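Side-chain contacts in pyruvate carboxylase n-terminal domain (PDB 1ULZ), which forms the biotin carboxylase subunit of a pyruvate carboxylase and belongs to the ATP-grasp superfamily: residues Ala14-Arg19 and Val298-Thr303; Ile334-Asn339 and Pro419-Ile424; Ile389-Thr394 and Val399-Ala404. The protein carries 1 engineered substitution. One frame throughout, in Å; residues are numbered along the deposited sequence.

Interaction 1: Ala14-Arg19 and Val298-Thr303; sequences AVRIIR and VSEMVT
R16 and E300 mark the nearest approach of two helical segments whose backbones stay far apart, with 12.9 Å between R16 CA and E300 CA, and their two long side chains alone span the gap. They reach out from opposite directions. R16 leaves its helix with CG anti to the backbone N (chi1 172°) and bends at chi2, while E300 runs extended beyond CG. A single guanidinium nitrogen does the work. The firm bond joins R16 NH2 to E300 OE1 at 2.9 Å, with an N-H...O angle of 148°; the oxygen lies close to the guanidinium plane and accepts through its syn lone pair. A second bond, from R16 NH2 to E300 OE2 at 3.5 Å, is weak. Guanidinium and carboxylate planes stand 62° apart, so this ion pair differs from the flat arrangement in which two nitrogens face two oxygens.

Such a bridge joins the Rossmann-like N-terminal part to the ATP-grasp part of a biotin carboxylase fold. Helix 11-24 is the connection between adjacent strands 5-7 and 28-32 in a parallel sheet, a beta-alpha-beta unit, whereas helix 296-303 follows strand 283-289 of the large antiparallel sheet. The buried charges have further partners: E300 OE2 pairs with R366, E300 OE1 accepts from I307 N, and R16 NH2 also meets D306. Two arginines, R16 and R366, thus share the carboxylate of E300. F363 of the second subunit packs against E300. At the end of helix 296-303, T303 OG1 turns back to donate to S299 O at 2.8 Å, approaching from above the carbonyl plane.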
loop_
_atom_site.group_PDB
_atom_site.type_symbol
_atom_site.label_atom_id
_atom_site.label_comp_id
_atom_site.label_asym_id
_atom_site.label_seq_id
_atom_site.Cartn_x
_atom_site.Cartn_y
_atom_site.Cartn_z
ATOM N N ALA A 14 11.527 -3.835 13.762
ATOM C CA ALA A 14 10.840 -4.577 14.820
ATOM C C ALA A 14 9.335 -4.542 14.558
ATOM O O ALA A 14 8.633 -5.523 14.792
ATOM C CB ALA A 14 11.149 -3.982 16.191
ATOM N N VAL A 15 8.853 -3.402 14.070
ATOM C CA VAL A 15 7.438 -3.229 13.748
ATOM C C VAL A 15 7.067 -4.141 12.578
ATOM O O VAL A 15 6.030 -4.796 12.601
ATOM C CB VAL A 15 7.128 -1.760 13.371
ATOM C CG1 VAL A 15 5.724 -1.652 12.793
ATOM C CG2 VAL A 15 7.258 -0.868 14.606
ATOM N N ARG A 16 7.929 -4.180 11.564
ATOM C CA ARG A 16 7.724 -5.024 10.388
ATOM C C ARG A 16 7.595 -6.487 10.800
ATOM O O ARG A 16 6.686 -7.183 10.362
ATOM C CB ARG A 16 8.902 -4.886 9.421
ATOM C CG ARG A 16 8.876 -5.865 8.240
ATOM C CD ARG A 16 7.904 -5.416 7.157
ATOM N NE ARG A 16 7.815 -6.356 6.040
ATOM C CZ ARG A 16 7.098 -7.477 6.054
ATOM N NH1 ARG A 16 6.399 -7.817 7.133
ATOM N NH2 ARG A 16 7.067 -8.256 4.982
ATOM N N ILE A 17 8.516 -6.945 11.643
ATOM C CA ILE A 17 8.506 -8.325 12.114
ATOM C C ILE A 17 7.274 -8.610 12.977
ATOM O O ILE A 17 6.628 -9.647 12.819
ATOM C CB ILE A 17 9.787 -8.651 12.922
ATOM C CG1 ILE A 17 11.021 -8.456 12.034
ATOM C CG2 ILE A 17 9.733 -10.090 13.436
ATOM C CD1 ILE A 17 12.328 -8.512 12.776
ATOM N N ILE A 18 6.949 -7.694 13.885
ATOM C CA ILE A 18 5.783 -7.876 14.746
ATOM C C ILE A 18 4.498 -7.992 13.920
ATOM O O ILE A 18 3.643 -8.822 14.216
ATOM C CB ILE A 18 5.640 -6.716 15.767
ATOM C CG1 ILE A 18 6.680 -6.873 16.879
ATOM C CG2 ILE A 18 4.242 -6.708 16.372
ATOM C CD1 ILE A 18 6.699 -5.729 17.864
ATOM N N ARG A 19 4.367 -7.179 12.876
ATOM C CA ARG A 19 3.164 -7.244 12.050
ATOM C C ARG A 19 3.036 -8.609 11.373
ATOM O O ARG A 19 1.948 -9.185 11.321
ATOM C CB ARG A 19 3.161 -6.140 10.983
ATOM C CG ARG A 19 1.917 -6.186 10.101
ATOM C CD ARG A 19 1.789 -4.979 9.196
ATOM N NE ARG A 19 1.754 -3.726 9.939
ATOM C CZ ARG A 19 0.854 -3.425 10.871
ATOM N NH1 ARG A 19 -0.099 -4.289 11.187
ATOM N NH2 ARG A 19 0.906 -2.254 11.483
ATOM N N VAL A 298 10.833 -3.202 -1.744
ATOM C CA VAL A 298 10.676 -2.986 -3.187
ATOM C C VAL A 298 10.540 -4.295 -3.945
ATOM O O VAL A 298 9.790 -4.375 -4.914
ATOM C CB VAL A 298 11.833 -2.154 -3.813
ATOM C CG1 VAL A 298 11.771 -0.717 -3.301
ATOM C CG2 VAL A 298 13.181 -2.790 -3.507
ATOM N N SER A 299 11.263 -5.320 -3.509
ATOM C CA SER A 299 11.163 -6.624 -4.152
ATOM C C SER A 299 9.777 -7.208 -3.881
ATOM O O SER A 299 9.184 -7.852 -4.744
ATOM C CB SER A 299 12.236 -7.569 -3.615
ATOM O OG SER A 299 13.528 -7.089 -3.938
ATOM N N GLU A 300 9.259 -6.982 -2.678
ATOM C CA GLU A 300 7.936 -7.485 -2.323
ATOM C C GLU A 300 6.884 -6.841 -3.231
ATOM O O GLU A 300 5.969 -7.515 -3.706
ATOM C CB GLU A 300 7.614 -7.185 -0.849
ATOM C CG GLU A 300 8.407 -8.029 0.154
ATOM C CD GLU A 300 8.053 -7.746 1.613
ATOM O OE1 GLU A 300 8.407 -8.567 2.483
ATOM O OE2 GLU A 300 7.428 -6.706 1.898
ATOM N N MET A 301 7.035 -5.544 -3.489
ATOM C CA MET A 301 6.089 -4.812 -4.330
ATOM C C MET A 301 6.013 -5.331 -5.768
ATOM O O MET A 301 4.931 -5.418 -6.337
ATOM C CB MET A 301 6.447 -3.324 -4.391
ATOM C CG MET A 301 6.701 -2.647 -3.058
ATOM S SD MET A 301 5.240 -2.517 -2.045
ATOM C CE MET A 301 4.443 -1.090 -2.797
ATOM N N VAL A 302 7.157 -5.655 -6.361
ATOM C CA VAL A 302 7.164 -6.125 -7.743
ATOM C C VAL A 302 6.965 -7.633 -7.942
ATOM O O VAL A 302 6.742 -8.076 -9.067
ATOM C CB VAL A 302 8.451 -5.668 -8.466
ATOM C CG1 VAL A 302 8.527 -4.153 -8.450
ATOM C CG2 VAL A 302 9.681 -6.256 -7.790
ATOM N N THR A 303 7.041 -8.417 -6.869
ATOM C CA THR A 303 6.828 -9.863 -6.977
ATOM C C THR A 303 5.578 -10.293 -6.210
ATOM O O THR A 303 5.041 -11.372 -6.440
ATOM C CB THR A 303 8.001 -10.683 -6.416
ATOM O OG1 THR A 303 8.100 -10.459 -5.006
ATOM C CG2 THR A 303 9.301 -10.303 -7.107
#

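Interaction 2: Ile334-Asn339 and Pro419-Ile424; sequences IECRIN and PLLINI
C336 and L421 lie at the heart of this contact between a strand and a helix that run nearly antiparallel, with 155° between their directions and segment axes 9.5 Å apart. Their CA atoms, C336 CA and L421 CA, are 7.2 Å from each other, and both side chains leave the backbone toward the opposing segment.

In the apolar part, the two methyls of L421 pack against the strand. C336 CB lies against both, with L421 CD1 at 3.6 Å and CD2 slightly farther off. L421 CD2 also reaches C336 SG at 4.0 Å, and L421 CD1 in addition touches I338 CD1 at 3.9 Å. I338 starts out to one side of its strand, but with CG1 beside the backbone N (chi1 -48°) and a second bend at chi2 (-69°) its terminal methyl swings back toward the leucine. L406 of helix 395-407 and V238 of strand 235-241 also touch L421, extending the hydrophobic layer between the antiparallel sheet and the helices packed on it.

The polar part concerns the backbone and what leads away from it. L421 CD1 rests against R337 O at 3.7 Å, a van der Waals touch; that oxygen is hydrogen-bonded by T417 OG1, just ahead of the helix. The charged end of R337 heads off from the helix to form salt bridges with E239 and E295.

The chemistry is therefore divided: strand and helix adhere through methyl, methylene and sulfur packing, which depends on fit and burial, while the guanidinium of R337 finds its salt-bridge partners on the side away from the helix.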
loop_
_atom_site.group_PDB
_atom_site.type_symbol
_atom_site.label_atom_id
_atom_site.label_comp_id
_atom_site.label_asym_id
_atom_site.label_seq_id
_atom_site.Cartn_x
_atom_site.Cartn_y
_atom_site.Cartn_z
ATOM N N ILE A 334 10.029 1.932 -5.886
ATOM C CA ILE A 334 11.124 2.769 -5.435
ATOM C C ILE A 334 11.008 2.973 -3.936
ATOM O O ILE A 334 9.906 3.121 -3.412
ATOM C CB ILE A 334 11.084 4.156 -6.096
ATOM C CG1 ILE A 334 11.093 4.015 -7.621
ATOM C CG2 ILE A 334 12.263 4.982 -5.613
ATOM C CD1 ILE A 334 10.829 5.310 -8.357
ATOM N N GLU A 335 12.142 2.964 -3.245
ATOM C CA GLU A 335 12.144 3.200 -1.805
ATOM C C GLU A 335 13.136 4.299 -1.452
ATOM O O GLU A 335 14.300 4.256 -1.854
ATOM C CB GLU A 335 12.510 1.937 -1.013
ATOM C CG GLU A 335 12.521 2.177 0.500
ATOM C CD GLU A 335 12.963 0.964 1.305
ATOM O OE1 GLU A 335 14.184 0.736 1.422
ATOM O OE2 GLU A 335 12.088 0.233 1.819
ATOM N N CYS A 336 12.661 5.281 -0.695
ATOM C CA CYS A 336 13.488 6.392 -0.256
ATOM C C CYS A 336 13.595 6.363 1.258
ATOM O O CYS A 336 12.592 6.195 1.960
ATOM C CB CYS A 336 12.874 7.721 -0.675
ATOM S SG CYS A 336 12.776 7.972 -2.434
ATOM N N ARG A 337 14.810 6.532 1.764
ATOM C CA ARG A 337 15.009 6.536 3.198
ATOM C C ARG A 337 14.814 7.937 3.771
ATOM O O ARG A 337 15.516 8.878 3.415
ATOM C CB ARG A 337 16.400 5.991 3.539
ATOM C CG ARG A 337 16.644 4.631 2.906
ATOM C CD ARG A 337 17.684 3.824 3.648
ATOM N NE ARG A 337 17.943 2.554 2.977
ATOM C CZ ARG A 337 18.775 1.627 3.434
ATOM N NH1 ARG A 337 19.432 1.824 4.571
ATOM N NH2 ARG A 337 18.959 0.506 2.750
ATOM N N ILE A 338 13.823 8.057 4.641
ATOM C CA ILE A 338 13.500 9.309 5.297
ATOM C C ILE A 338 14.302 9.298 6.596
ATOM O O ILE A 338 13.896 8.676 7.579
ATOM C CB ILE A 338 11.997 9.380 5.639
ATOM C CG1 ILE A 338 11.157 8.987 4.419
ATOM C CG2 ILE A 338 11.631 10.784 6.117
ATOM C CD1 ILE A 338 11.204 9.972 3.284
ATOM N N ASN A 339 15.449 9.968 6.589
ATOM C CA ASN A 339 16.302 10.015 7.772
ATOM C C ASN A 339 16.373 11.407 8.371
ATOM O O ASN A 339 16.286 12.412 7.665
ATOM C CB ASN A 339 17.735 9.579 7.437
ATOM C CG ASN A 339 17.797 8.239 6.742
ATOM O OD1 ASN A 339 17.040 7.331 7.068
ATOM N ND2 ASN A 339 18.714 8.103 5.788
ATOM N N PRO A 419 13.765 16.973 1.298
ATOM C CA PRO A 419 14.037 17.966 0.248
ATOM C C PRO A 419 15.004 17.415 -0.798
ATOM O O PRO A 419 14.834 17.626 -1.999
ATOM C CB PRO A 419 14.635 19.137 1.026
ATOM C CG PRO A 419 13.928 19.056 2.340
ATOM C CD PRO A 419 13.959 17.561 2.637
ATOM N N LEU A 420 16.026 16.711 -0.320
ATOM C CA LEU A 420 17.039 16.103 -1.172
ATOM C C LEU A 420 16.384 15.098 -2.113
ATOM O O LEU A 420 16.578 15.148 -3.328
ATOM C CB LEU A 420 18.082 15.393 -0.303
ATOM C CG LEU A 420 19.036 14.439 -1.023
ATOM C CD1 LEU A 420 19.837 15.208 -2.047
ATOM C CD2 LEU A 420 19.953 13.758 -0.015
ATOM N N LEU A 421 15.602 14.190 -1.531
ATOM C CA LEU A 421 14.893 13.156 -2.285
ATOM C C LEU A 421 14.011 13.763 -3.377
ATOM O O LEU A 421 14.019 13.297 -4.518
ATOM C CB LEU A 421 14.048 12.301 -1.330
ATOM C CG LEU A 421 14.881 11.469 -0.343
ATOM C CD1 LEU A 421 14.003 10.837 0.726
ATOM C CD2 LEU A 421 15.635 10.411 -1.117
ATOM N N ILE A 422 13.260 14.804 -3.027
ATOM C CA ILE A 422 12.388 15.468 -3.993
ATOM C C ILE A 422 13.202 15.963 -5.192
ATOM O O ILE A 422 12.805 15.767 -6.337
ATOM C CB ILE A 422 11.620 16.660 -3.341
ATOM C CG1 ILE A 422 10.683 16.135 -2.247
ATOM C CG2 ILE A 422 10.824 17.417 -4.391
ATOM C CD1 ILE A 422 9.864 17.207 -1.544
ATOM N N ASN A 423 14.348 16.588 -4.937
ATOM C CA ASN A 423 15.178 17.077 -6.035
ATOM C C ASN A 423 15.670 15.931 -6.930
ATOM O O ASN A 423 15.718 16.063 -8.156
ATOM C CB ASN A 423 16.381 17.872 -5.510
ATOM C CG ASN A 423 16.005 19.261 -5.023
ATOM O OD1 ASN A 423 15.088 19.888 -5.551
ATOM N ND2 ASN A 423 16.731 19.756 -4.025
ATOM N N ILE A 424 16.038 14.807 -6.322
ATOM C CA ILE A 424 16.506 13.665 -7.098
ATOM C C ILE A 424 15.402 13.199 -8.038
ATOM O O ILE A 424 15.654 12.915 -9.207
ATOM C CB ILE A 424 16.931 12.483 -6.184
ATOM C CG1 ILE A 424 18.145 12.886 -5.341
ATOM C CG2 ILE A 424 17.270 11.262 -7.024
ATOM C CD1 ILE A 424 18.640 11.802 -4.406
#

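Interaction 3: Ile389-Thr394 and Val399-Ala404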
loop_
_atom_site.group_PDB
_atom_site.type_symbol
_atom_site.label_atom_id
_atom_site.label_comp_id
_atom_site.label_asym_id
_atom_site.label_seq_id
_atom_site.Cartn_x
_atom_site.Cartn_y
_atom_site.Cartn_z
ATOM N N ILE A 389 7.887 3.765 0.205
ATOM C CA ILE A 389 7.972 2.945 -0.997
ATOM C C ILE A 389 6.761 3.166 -1.902
ATOM O O ILE A 389 5.620 3.134 -1.439
ATOM C CB ILE A 389 8.041 1.439 -0.637
ATOM C CG1 ILE A 389 9.164 1.188 0.368
ATOM C CG2 ILE A 389 8.261 0.606 -1.896
ATOM C CD1 ILE A 389 8.683 1.004 1.778
ATOM N N THR A 390 7.013 3.395 -3.187
ATOM C CA THR A 390 5.936 3.604 -4.152
ATOM C C THR A 390 6.041 2.618 -5.314
ATOM O O THR A 390 7.140 2.303 -5.777
ATOM C CB THR A 390 5.947 5.042 -4.738
ATOM O OG1 THR A 390 7.206 5.300 -5.381
ATOM C CG2 THR A 390 5.704 6.071 -3.638
ATOM N N TRP A 391 4.894 2.128 -5.771
ATOM C CA TRP A 391 4.850 1.191 -6.892
ATOM C C TRP A 391 4.006 1.763 -8.033
ATOM O O TRP A 391 3.020 2.454 -7.794
ATOM C CB TRP A 391 4.243 -0.148 -6.458
ATOM C CG TRP A 391 4.100 -1.104 -7.600
ATOM C CD1 TRP A 391 5.022 -2.021 -8.020
ATOM C CD2 TRP A 391 3.026 -1.153 -8.551
ATOM N NE1 TRP A 391 4.594 -2.628 -9.175
ATOM C CE2 TRP A 391 3.374 -2.112 -9.524
ATOM C CE3 TRP A 391 1.810 -0.471 -8.680
ATOM C CZ2 TRP A 391 2.549 -2.408 -10.609
ATOM C CZ3 TRP A 391 0.995 -0.764 -9.756
ATOM C CH2 TRP A 391 1.367 -1.724 -10.708
ATOM N N ALA A 392 4.396 1.458 -9.268
ATOM C CA ALA A 392 3.677 1.911 -10.460
ATOM C C ALA A 392 4.032 0.987 -11.627
ATOM O O ALA A 392 5.058 0.313 -11.596
ATOM C CB ALA A 392 4.051 3.361 -10.793
ATOM N N PRO A 393 3.188 0.949 -12.675
ATOM C CA PRO A 393 3.390 0.109 -13.863
ATOM C C PRO A 393 4.661 0.395 -14.665
ATOM O O PRO A 393 5.250 -0.511 -15.258
ATOM C CB PRO A 393 2.133 0.375 -14.695
ATOM C CG PRO A 393 1.110 0.734 -13.666
ATOM C CD PRO A 393 1.885 1.631 -12.739
ATOM N N THR A 394 5.072 1.655 -14.687
ATOM C CA THR A 394 6.256 2.055 -15.435
ATOM C C THR A 394 7.204 2.905 -14.604
ATOM O O THR A 394 6.810 3.506 -13.604
ATOM C CB THR A 394 5.870 2.866 -16.675
ATOM O OG1 THR A 394 5.221 4.077 -16.262
ATOM C CG2 THR A 394 4.936 2.069 -17.564
ATOM N N VAL A 399 8.385 7.185 -10.495
ATOM C CA VAL A 399 9.146 8.366 -10.106
ATOM C C VAL A 399 8.196 9.485 -9.685
ATOM O O VAL A 399 8.376 10.105 -8.638
ATOM C CB VAL A 399 10.030 8.871 -11.269
ATOM C CG1 VAL A 399 10.736 10.162 -10.871
ATOM C CG2 VAL A 399 11.049 7.795 -11.650
ATOM N N GLU A 400 7.182 9.740 -10.509
ATOM C CA GLU A 400 6.209 10.782 -10.211
ATOM C C GLU A 400 5.390 10.451 -8.970
ATOM O O GLU A 400 5.034 11.350 -8.209
ATOM C CB GLU A 400 5.290 11.016 -11.415
ATOM C CG GLU A 400 6.024 11.584 -12.625
ATOM C CD GLU A 400 6.831 12.838 -12.295
ATOM O OE1 GLU A 400 7.984 12.945 -12.771
ATOM O OE2 GLU A 400 6.321 13.720 -11.567
ATOM N N ARG A 401 5.093 9.170 -8.755
ATOM C CA ARG A 401 4.333 8.788 -7.565
ATOM C C ARG A 401 5.172 9.077 -6.324
ATOM O O ARG A 401 4.663 9.604 -5.335
ATOM C CB ARG A 401 3.966 7.305 -7.579
ATOM C CG ARG A 401 3.142 6.872 -6.365
ATOM C CD ARG A 401 1.685 6.582 -6.759
ATOM N NE ARG A 401 1.572 5.290 -7.409
ATOM C CZ ARG A 401 0.589 4.919 -8.223
ATOM N NH1 ARG A 401 0.619 3.701 -8.744
ATOM N NH2 ARG A 401 -0.402 5.749 -8.531
ATOM N N MET A 402 6.459 8.732 -6.379
ATOM C CA MET A 402 7.347 8.974 -5.249
ATOM C C MET A 402 7.437 10.469 -4.935
ATOM O O MET A 402 7.262 10.875 -3.791
ATOM C CB MET A 402 8.746 8.421 -5.534
ATOM C CG MET A 402 9.738 8.625 -4.397
ATOM S SD MET A 402 9.167 7.914 -2.826
ATOM C CE MET A 402 9.777 6.262 -2.942
ATOM N N ARG A 403 7.699 11.288 -5.951
ATOM C CA ARG A 403 7.807 12.731 -5.739
ATOM C C ARG A 403 6.536 13.319 -5.123
ATOM O O ARG A 403 6.610 14.163 -4.230
ATOM C CB ARG A 403 8.128 13.455 -7.051
ATOM C CG ARG A 403 8.274 14.961 -6.873
ATOM C CD ARG A 403 9.003 15.609 -8.035
ATOM N NE ARG A 403 8.224 15.628 -9.271
ATOM C CZ ARG A 403 7.304 16.543 -9.560
ATOM N NH1 ARG A 403 7.041 17.521 -8.701
ATOM N NH2 ARG A 403 6.655 16.490 -10.717
ATOM N N ALA A 404 5.377 12.860 -5.597
ATOM C CA ALA A 404 4.088 13.335 -5.090
ATOM C C ALA A 404 3.896 12.927 -3.630
ATOM O O ALA A 404 3.348 13.680 -2.835
ATOM C CB ALA A 404 2.941 12.790 -5.951
#
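T390 meets R401 and M402 in the tightly packed half of this contact, where strand and helix segment axes approach to 7.5 Å at 145°. T390 CB lies 3.7 Å from R401 CG as the two side chains slide past each other in opposite directions. M402 crosses the threonine at about a right angle: its CB comes within 3.5 Å of T390 OG1, and bends at chi2 and chi3 bring its CE to 3.7 Å from the same oxygen.

Strand 384-392 turns directly into helix 395-407, which folds back along the strand, roughly antiparallel to it, as a compact beta-alpha unit, with T394 in the N-cap position. Two bends in the R401 chain return its guanidinium to W391 O, which it grips side-on with two nitrogens: R401 NH1 at 2.9 Å (160°) and R401 NE at 3.2 Å, with the oxygen in the guanidinium plane. Its remaining nitrogen, NH2, forms a salt bridge with E23 of the second subunit.

Toward solvent the contact loosens. P393 and T394 are exposed and barely meet the helix. E400 and R403, whose ends lead away from the strand, form a salt bridge (E400 OE2 to R403 NH2, 2.9 Å) and have further partners in K431 and E407 respectively.

In the fold
Interactions 2 and 3 lie on the antiparallel sheet itself, and interaction 1 adjoins it through helix 296-303. Interactions 2 and 3, with centres about 12 Å apart, use neighbouring strands, linked by a probable hydrogen bond from I334 N to T390 O (2.9 Å); M402 of interaction 3 also touches C336 of interaction 2. Helix 296-303 packs on the same strands: V298 CG1 lies 3.6 Å from E335 CB, and M301 CE 3.8 Å from W391 CB. The centre of interaction 1 is about 19 Å from that of interaction 2 and 17 Å from that of interaction 3. Interactions 1 and 3 also meet across the dimer, through a weak bond from R19 to A404 O of the second subunit.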